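Local atomic coordinates of cytoplasmic protein (Cryptococcus neoformans var. grubii serotype A, PDB entry 7LPO), a protein that probably hydrolyses steryl beta-glucosides, as a sterylglucosidase of glycoside hydrolase family 5. Residues G33-V37 with V671-P677; K690-R696 with E761-E767; V695-A701 with Y754-G760. The contacts are given in a common frame with arbitrary orientation. Residue numbers count along the deposited sequence, not the author numbering.

Contact 1. Residues G33-V37 with V671-P677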
# COMPACT_ATOMS: atom_id res chain seq x y z
N GLY A 33 -28.07 4.09 -9.20
CA GLY A 33 -28.25 3.23 -8.06
C GLY A 33 -27.53 1.90 -8.11
O GLY A 33 -27.66 1.11 -7.16
N ARG A 34 -26.78 1.61 -9.16
CA ARG A 34 -26.09 0.33 -9.25
C ARG A 34 -24.92 0.28 -8.28
O ARG A 34 -24.15 1.23 -8.17
CB ARG A 34 -25.59 0.10 -10.68
CG ARG A 34 -26.70 0.02 -11.72
CD ARG A 34 -26.19 -0.52 -13.05
NE ARG A 34 -25.08 0.27 -13.58
CZ ARG A 34 -24.34 -0.08 -14.63
NH1 ARG A 34 -24.57 -1.22 -15.26
NH2 ARG A 34 -23.35 0.71 -15.04
N SER A 35 -24.80 -0.84 -7.57
CA SER A 35 -23.64 -1.07 -6.73
C SER A 35 -22.43 -1.38 -7.60
O SER A 35 -22.48 -2.29 -8.44
CB SER A 35 -23.88 -2.22 -5.76
OG SER A 35 -24.93 -1.92 -4.86
N LEU A 36 -21.35 -0.63 -7.41
CA LEU A 36 -20.14 -0.80 -8.19
C LEU A 36 -19.08 -1.54 -7.39
O LEU A 36 -18.95 -1.35 -6.18
CB LEU A 36 -19.58 0.56 -8.63
CG LEU A 36 -20.54 1.47 -9.39
CD1 LEU A 36 -19.90 2.82 -9.66
CD2 LEU A 36 -21.01 0.82 -10.68
N VAL A 37 -18.31 -2.38 -8.08
CA VAL A 37 -17.14 -3.04 -7.51
C VAL A 37 -15.92 -2.58 -8.29
O VAL A 37 -15.88 -2.74 -9.52
CB VAL A 37 -17.25 -4.57 -7.53
CG1 VAL A 37 -15.94 -5.20 -7.04
CG2 VAL A 37 -18.43 -5.04 -6.67
N VAL A 671 -19.04 -5.95 -12.21
CA VAL A 671 -18.59 -4.56 -12.25
C VAL A 671 -19.67 -3.63 -11.71
O VAL A 671 -19.36 -2.63 -11.04
CB VAL A 671 -18.19 -4.19 -13.69
CG1 VAL A 671 -17.92 -2.71 -13.79
CG2 VAL A 671 -16.98 -4.99 -14.14
N ALA A 672 -20.94 -3.91 -12.00
CA ALA A 672 -22.03 -3.04 -11.59
C ALA A 672 -23.28 -3.88 -11.43
O ALA A 672 -23.56 -4.74 -12.27
CB ALA A 672 -22.27 -1.91 -12.60
N THR A 673 -24.01 -3.63 -10.36
CA THR A 673 -25.08 -4.52 -9.95
C THR A 673 -26.33 -3.74 -9.58
O THR A 673 -26.27 -2.78 -8.81
CB THR A 673 -24.67 -5.38 -8.75
OG1 THR A 673 -23.64 -6.29 -9.15
CG2 THR A 673 -25.85 -6.15 -8.23
N VAL A 674 -27.47 -4.18 -10.13
CA VAL A 674 -28.77 -3.72 -9.68
C VAL A 674 -29.09 -4.51 -8.41
O VAL A 674 -29.42 -5.69 -8.47
CB VAL A 674 -29.85 -3.91 -10.75
CG1 VAL A 674 -31.22 -3.60 -10.17
CG2 VAL A 674 -29.54 -3.02 -11.96
N GLY A 675 -28.97 -3.86 -7.27
CA GLY A 675 -29.05 -4.53 -5.99
C GLY A 675 -27.72 -4.51 -5.26
O GLY A 675 -26.82 -3.73 -5.57
N ILE A 676 -27.61 -5.38 -4.27
CA ILE A 676 -26.47 -5.43 -3.36
C ILE A 676 -25.73 -6.75 -3.58
O ILE A 676 -26.35 -7.82 -3.50
CB ILE A 676 -26.92 -5.30 -1.90
CG1 ILE A 676 -27.61 -3.96 -1.65
CG2 ILE A 676 -25.73 -5.46 -0.96
CD1 ILE A 676 -26.73 -2.76 -1.94
N PRO A 677 -24.43 -6.72 -3.86
CA PRO A 677 -23.68 -7.99 -3.96
C PRO A 677 -23.78 -8.75 -2.65
O PRO A 677 -23.51 -8.21 -1.58
CB PRO A 677 -22.24 -7.55 -4.25
CG PRO A 677 -22.34 -6.13 -4.73
CD PRO A 677 -23.56 -5.55 -4.06
O HOH W 1 -21.34 -4.86 -8.57
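Arg34-Val37 runs antiparallel to Val671-Val674, with CA-CA distances of 4.9 Å for Ser35-Thr673 and 4.5 Å for Leu36-Ala672. Ser35 and Thr673 form the hydrogen-bonded pair: Ser35 N reaches Thr673 O at 2.7 Å and Thr673 N reaches Ser35 O at 2.8 Å. Leu36 and Ala672 form the non-hydrogen-bonded pair, and beyond it Val37 N donates to Val671 O at 3.2 Å and 167°. Beyond Val674 the chain turns away into strand 676-682, rounding Ser35, whose OG donates to Gly675 O at 2.7 Å and whose CB lies 3.8 Å from Pro677 CD. Water 1 links Ser35 O and Thr673 OG1, 2.8 Å from each. On the face of Leu36 and Ala672, Leu36 CD2 packs on Ala672 CB at 3.6 Å. The same methyl lies over one face of the Arg34 guanidinium, with Arg34 CZ 3.4 Å from Ala672 CB, while that guanidinium forms salt bridges with Glu708 and Asp30. Two successive residues, Val671 and Ala672, stand opposite the single Glu708 of strand 707-710, a classic beta bulge where the chain turns its corner. Strand 669-673 lies between strand 35-43 of the catalytic-barrel sheet and strand 707-710; strand 676-682 pairs with strand 689-696.

Contact 2. Residues K690-R696 with E761-E767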
# COMPACT_ATOMS: atom_id res chain seq x y z
N LYS A 690 -20.28 -18.36 -9.42
CA LYS A 690 -21.62 -18.18 -8.88
C LYS A 690 -21.70 -16.83 -8.18
O LYS A 690 -20.89 -16.53 -7.30
CB LYS A 690 -21.98 -19.31 -7.91
CG LYS A 690 -23.33 -19.12 -7.24
CD LYS A 690 -23.86 -20.43 -6.69
CE LYS A 690 -25.32 -20.29 -6.25
NZ LYS A 690 -25.57 -20.93 -4.92
N TYR A 691 -22.67 -16.02 -8.59
CA TYR A 691 -22.88 -14.69 -8.04
C TYR A 691 -24.31 -14.60 -7.52
O TYR A 691 -25.26 -14.85 -8.28
CB TYR A 691 -22.62 -13.63 -9.10
CG TYR A 691 -22.84 -12.22 -8.64
CD1 TYR A 691 -22.46 -11.82 -7.36
CD2 TYR A 691 -23.41 -11.28 -9.47
CE1 TYR A 691 -22.65 -10.53 -6.93
CE2 TYR A 691 -23.60 -9.98 -9.05
CZ TYR A 691 -23.22 -9.61 -7.78
OH TYR A 691 -23.40 -8.32 -7.38
N ALA A 692 -24.46 -14.22 -6.25
CA ALA A 692 -25.76 -14.00 -5.62
C ALA A 692 -25.90 -12.53 -5.27
O ALA A 692 -24.99 -11.93 -4.69
CB ALA A 692 -25.90 -14.85 -4.36
N VAL A 693 -27.06 -11.95 -5.58
CA VAL A 693 -27.32 -10.53 -5.37
C VAL A 693 -28.65 -10.37 -4.64
O VAL A 693 -29.64 -11.04 -4.95
CB VAL A 693 -27.32 -9.76 -6.70
CG1 VAL A 693 -28.16 -10.48 -7.73
CG2 VAL A 693 -27.81 -8.33 -6.50
N ARG A 694 -28.66 -9.48 -3.65
CA ARG A 694 -29.88 -9.14 -2.92
C ARG A 694 -30.55 -7.97 -3.64
O ARG A 694 -29.95 -6.89 -3.76
CB ARG A 694 -29.55 -8.77 -1.47
CG ARG A 694 -30.76 -8.49 -0.59
CD ARG A 694 -30.39 -8.51 0.89
NE ARG A 694 -29.92 -9.82 1.32
CZ ARG A 694 -30.71 -10.83 1.68
NH1 ARG A 694 -32.03 -10.68 1.69
NH2 ARG A 694 -30.19 -11.99 2.04
N VAL A 695 -31.77 -8.20 -4.12
CA VAL A 695 -32.50 -7.23 -4.93
C VAL A 695 -33.76 -6.83 -4.17
O VAL A 695 -34.55 -7.70 -3.77
CB VAL A 695 -32.87 -7.80 -6.32
CG1 VAL A 695 -33.46 -6.71 -7.22
CG2 VAL A 695 -31.65 -8.43 -6.99
N ARG A 696 -33.94 -5.54 -3.95
CA ARG A 696 -35.08 -5.01 -3.22
C ARG A 696 -36.15 -4.51 -4.17
O ARG A 696 -35.92 -4.28 -5.36
CB ARG A 696 -34.64 -3.88 -2.28
CG ARG A 696 -33.64 -4.29 -1.21
CD ARG A 696 -32.63 -3.17 -0.91
NE ARG A 696 -31.82 -2.79 -2.08
CZ ARG A 696 -30.77 -1.98 -2.02
NH1 ARG A 696 -30.38 -1.47 -0.86
NH2 ARG A 696 -30.09 -1.69 -3.13
N GLU A 761 -37.54 -8.24 -0.52
CA GLU A 761 -36.23 -8.46 -1.10
C GLU A 761 -36.06 -9.95 -1.36
O GLU A 761 -36.65 -10.78 -0.68
CB GLU A 761 -35.10 -7.94 -0.20
CG GLU A 761 -35.33 -8.12 1.29
CD GLU A 761 -34.33 -7.34 2.12
OE1 GLU A 761 -33.65 -7.96 2.98
OE2 GLU A 761 -34.20 -6.11 1.92
N GLU A 762 -35.22 -10.26 -2.35
CA GLU A 762 -35.06 -11.61 -2.84
C GLU A 762 -33.65 -11.74 -3.40
O GLU A 762 -33.11 -10.78 -3.95
CB GLU A 762 -36.10 -11.92 -3.92
CG GLU A 762 -36.35 -13.39 -4.18
CD GLU A 762 -37.53 -13.60 -5.11
OE1 GLU A 762 -38.50 -12.80 -5.03
OE2 GLU A 762 -37.50 -14.54 -5.93
N VAL A 763 -33.05 -12.91 -3.23
CA VAL A 763 -31.72 -13.18 -3.73
C VAL A 763 -31.84 -13.88 -5.09
O VAL A 763 -32.37 -14.99 -5.18
CB VAL A 763 -30.90 -14.04 -2.75
CG1 VAL A 763 -29.55 -14.39 -3.37
CG2 VAL A 763 -30.74 -13.33 -1.42
N TYR A 764 -31.34 -13.22 -6.13
CA TYR A 764 -31.17 -13.84 -7.43
C TYR A 764 -29.76 -14.41 -7.54
O TYR A 764 -28.83 -13.99 -6.85
CB TYR A 764 -31.39 -12.81 -8.54
CG TYR A 764 -32.73 -12.12 -8.54
CD1 TYR A 764 -33.74 -12.48 -7.67
CD2 TYR A 764 -32.99 -11.10 -9.45
CE1 TYR A 764 -34.97 -11.85 -7.69
CE2 TYR A 764 -34.20 -10.47 -9.48
CZ TYR A 764 -35.19 -10.83 -8.60
OH TYR A 764 -36.39 -10.18 -8.65
N THR A 765 -29.59 -15.39 -8.43
CA THR A 765 -28.30 -16.02 -8.62
C THR A 765 -28.02 -16.21 -10.11
O THR A 765 -28.94 -16.38 -10.92
CB THR A 765 -28.20 -17.40 -7.93
OG1 THR A 765 -29.13 -18.32 -8.52
CG2 THR A 765 -28.48 -17.27 -6.44
N ILE A 766 -26.74 -16.21 -10.45
CA ILE A 766 -26.28 -16.48 -11.80
C ILE A 766 -25.04 -17.36 -11.69
O ILE A 766 -24.16 -17.09 -10.87
CB ILE A 766 -25.98 -15.19 -12.59
CG1 ILE A 766 -25.73 -15.53 -14.06
CG2 ILE A 766 -24.79 -14.44 -12.00
CD1 ILE A 766 -25.92 -14.35 -15.00
N GLU A 767 -24.99 -18.42 -12.49
CA GLU A 767 -23.88 -19.35 -12.50
C GLU A 767 -23.31 -19.46 -13.91
O GLU A 767 -24.06 -19.50 -14.89
CB GLU A 767 -24.31 -20.72 -11.99
CG GLU A 767 -24.96 -20.66 -10.62
CD GLU A 767 -25.79 -21.89 -10.31
OE1 GLU A 767 -25.19 -22.93 -9.96
OE2 GLU A 767 -27.04 -21.82 -10.42
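Strands 690-696 and 761-767 are antiparallel neighbours: their axes approach to 4.6 Å at 156° between N-to-C directions, and seven residue pairs stay in unbroken register. Lys690 opposes Glu767 in a non-hydrogen-bonded pair, CA-CA 4.4 Å, where the aliphatic parts of the side chains approach, Lys690 CG to Glu767 CG at 4.1 Å. Tyr691 then exchanges two hydrogen bonds with Ile766, N to O at 2.9 Å and O to N at 3.0 Å; Ile766 CG2 sits at the edge of the tyrosine ring and 3.7 Å from Tyr691 CB, while the hydroxyl bonds to Thr673. Ala692 CA makes a CA-H...O contact with Tyr764 O at 3.3 Å, and its CB meets Val763 CG1 at 3.8 Å. Val693 and Tyr764 form the next hydrogen-bonded pair, both N-O distances 3.0 Å. Val763 CG2 lies over one face of the Arg694 guanidinium; Arg694 NH1 reaches Glu761 OE1 at 3.4 Å in a long salt bridge, and Arg694 NE is paired with Glu678. Val695 bonds twice to Glu762, N to O at 2.9 Å and O to N at 3.0 Å, and places CG2 4.1 Å from the Tyr764 ring centroid, 21° off the normal, a CH-pi contact. Arg696 closes the register opposite Glu761, CA-CA 4.2 Å, its guanidinium turning to Asp699. The two strands are the central pair of a four-stranded antiparallel sheet, whose face bearing Tyr691, Val693, Tyr764 and Ile766 packs on Trp752 and Leu750, as expected of the beta-sandwich C-terminal domain of this glycoside hydrolase family.

Contact 3. Residues V695-A701 with Y754-G760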
# COMPACT_ATOMS: atom_id res chain seq x y z
N VAL A 695 -31.77 -8.20 -4.12
CA VAL A 695 -32.50 -7.23 -4.93
C VAL A 695 -33.76 -6.83 -4.17
O VAL A 695 -34.55 -7.70 -3.77
CB VAL A 695 -32.87 -7.80 -6.32
CG1 VAL A 695 -33.46 -6.71 -7.22
CG2 VAL A 695 -31.65 -8.43 -6.99
N ARG A 696 -33.94 -5.54 -3.95
CA ARG A 696 -35.08 -5.01 -3.22
C ARG A 696 -36.15 -4.51 -4.17
O ARG A 696 -35.92 -4.28 -5.36
CB ARG A 696 -34.64 -3.88 -2.28
CG ARG A 696 -33.64 -4.29 -1.21
CD ARG A 696 -32.63 -3.17 -0.91
NE ARG A 696 -31.82 -2.79 -2.08
CZ ARG A 696 -30.77 -1.98 -2.02
NH1 ARG A 696 -30.38 -1.47 -0.86
NH2 ARG A 696 -30.09 -1.69 -3.13
N ALA A 697 -37.35 -4.31 -3.62
CA ALA A 697 -38.49 -3.90 -4.44
C ALA A 697 -38.35 -2.47 -4.96
O ALA A 697 -38.99 -2.13 -5.96
CB ALA A 697 -39.78 -4.05 -3.64
N ASP A 698 -37.54 -1.64 -4.31
CA ASP A 698 -37.37 -0.26 -4.74
C ASP A 698 -36.10 -0.05 -5.56
O ASP A 698 -35.76 1.10 -5.87
CB ASP A 698 -37.38 0.69 -3.53
CG ASP A 698 -36.41 0.26 -2.44
OD1 ASP A 698 -35.65 -0.71 -2.64
OD2 ASP A 698 -36.42 0.90 -1.37
N ASP A 699 -35.40 -1.12 -5.92
CA ASP A 699 -34.23 -0.98 -6.78
C ASP A 699 -34.66 -0.65 -8.21
O ASP A 699 -35.75 -1.01 -8.65
CB ASP A 699 -33.39 -2.26 -6.76
CG ASP A 699 -32.48 -2.33 -5.55
OD1 ASP A 699 -31.91 -1.27 -5.19
OD2 ASP A 699 -32.34 -3.42 -4.96
N ILE A 700 -33.77 0.02 -8.93
CA ILE A 700 -34.05 0.51 -10.28
C ILE A 700 -33.46 -0.47 -11.29
O ILE A 700 -32.24 -0.65 -11.35
CB ILE A 700 -33.47 1.91 -10.50
CG1 ILE A 700 -34.15 2.92 -9.58
CG2 ILE A 700 -33.62 2.30 -11.96
CD1 ILE A 700 -33.40 4.25 -9.49
N ALA A 701 -34.33 -1.06 -12.11
CA ALA A 701 -33.92 -1.97 -13.17
C ALA A 701 -34.74 -1.67 -14.42
O ALA A 701 -35.96 -1.53 -14.35
CB ALA A 701 -34.11 -3.43 -12.77
N TYR A 754 -33.06 -8.12 -15.10
CA TYR A 754 -34.06 -8.86 -14.34
C TYR A 754 -35.03 -7.88 -13.72
O TYR A 754 -34.68 -6.72 -13.48
CB TYR A 754 -33.42 -9.74 -13.26
CG TYR A 754 -32.27 -9.13 -12.48
CD1 TYR A 754 -32.48 -8.11 -11.56
CD2 TYR A 754 -30.98 -9.61 -12.64
CE1 TYR A 754 -31.43 -7.56 -10.85
CE2 TYR A 754 -29.92 -9.07 -11.93
CZ TYR A 754 -30.15 -8.05 -11.04
OH TYR A 754 -29.09 -7.53 -10.34
N PRO A 755 -36.27 -8.30 -13.46
CA PRO A 755 -37.20 -7.45 -12.72
C PRO A 755 -36.98 -7.56 -11.22
O PRO A 755 -36.70 -8.64 -10.69
CB PRO A 755 -38.58 -8.01 -13.10
CG PRO A 755 -38.31 -9.47 -13.35
CD PRO A 755 -36.92 -9.54 -13.95
N VAL A 756 -37.12 -6.43 -10.53
CA VAL A 756 -37.01 -6.44 -9.07
C VAL A 756 -38.24 -7.14 -8.52
O VAL A 756 -39.25 -7.29 -9.24
CB VAL A 756 -36.85 -5.02 -8.51
CG1 VAL A 756 -35.80 -4.26 -9.31
CG2 VAL A 756 -38.18 -4.29 -8.51
N PRO A 757 -38.21 -7.61 -7.27
CA PRO A 757 -39.42 -8.20 -6.68
C PRO A 757 -40.51 -7.15 -6.49
O PRO A 757 -40.24 -5.98 -6.22
CB PRO A 757 -38.94 -8.76 -5.34
CG PRO A 757 -37.43 -8.79 -5.42
CD PRO A 757 -37.05 -7.68 -6.37
N GLY A 758 -41.76 -7.59 -6.63
CA GLY A 758 -42.87 -6.70 -6.36
C GLY A 758 -42.94 -6.25 -4.92
O GLY A 758 -43.53 -5.21 -4.63
N THR A 759 -42.35 -7.02 -4.01
CA THR A 759 -42.39 -6.70 -2.59
C THR A 759 -41.15 -7.26 -1.91
O THR A 759 -40.69 -8.35 -2.25
CB THR A 759 -43.65 -7.28 -1.93
OG1 THR A 759 -43.58 -7.07 -0.51
CG2 THR A 759 -43.78 -8.77 -2.22
N GLY A 760 -40.62 -6.50 -0.96
CA GLY A 760 -39.57 -7.00 -0.10
C GLY A 760 -38.22 -7.12 -0.76
O GLY A 760 -37.79 -6.21 -1.47
O HOH W 2 -41.16 -3.60 -7.30
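One direct hydrogen bond joins Val695-Ala701 to Tyr754-Gly760: Ala697 N donates to Gly760 O at 2.9 Å, with a bent angle of 132°. The same acceptor receives a CA-H...O contact from Arg696 CA at 3.4 Å, and Ala697 CA makes another with Pro757 O at 3.2 Å. Water 2 adds a bridge, donating to Ala697 O at 2.9 Å and to Pro757 O at 2.8 Å. Polar interactions within Val695-Ala701 fix its shape. Arg696 to Asp699 is a type I beta turn, with Asp699 N 3.3 Å from Arg696 O, and Asp699 OD2 accepts from Arg696 N at 2.8 Å and from Arg696 NE at 3.0 Å; Arg696 NH2 and Asp699 OD1, 2.8 Å apart, complete the salt bridge. The apolar contacts centre on Val695 and Val756. Val695 CG1 lies 4.0 Å from Val756 CG1 and 3.8 Å from Pro757 CD, while Val695 CG2 approaches Tyr754 CE1 at 4.0 Å. Val756 CG1 also meets Ala701 CB at 3.9 Å. Tyr754 is held further by its hydroxyl, bonded to Val674 and Thr707, and by edge-to-face stacking with Trp752 and Tyr764. The arrangement is loop packing consistent with the end of a beta-sandwich: the turn leaving strand 689-696 lies against the loop that carries the chain from strand 749-753, in one sheet, to strand 761-770, in the other.

Contact 1 joins the C-terminal domain to the sheet of the catalytic barrel, whereas contacts 2 and 3 lie within the C-terminal domain. The centres of contacts 1 and 2 are about 11 Å apart, linked by probable hydrogen bonds, Ile676 N to Arg694 O at 2.8 Å and Thr673 OG1 to Tyr691 OH at 2.7 Å. Contact 3, nested inside the loop closed by contact 2, shares Val695 and Arg696 with it; their centres are about 11 Å apart. Probable hydrogen bonds of 2.6 Å tie contact 3 to contact 2 (Tyr764 OH to Pro755 O) and to contact 1 (Val674 O to Tyr754 OH; centres about 13 Å apart). All lie on the same side of the chain's centre, contact 3 farthest.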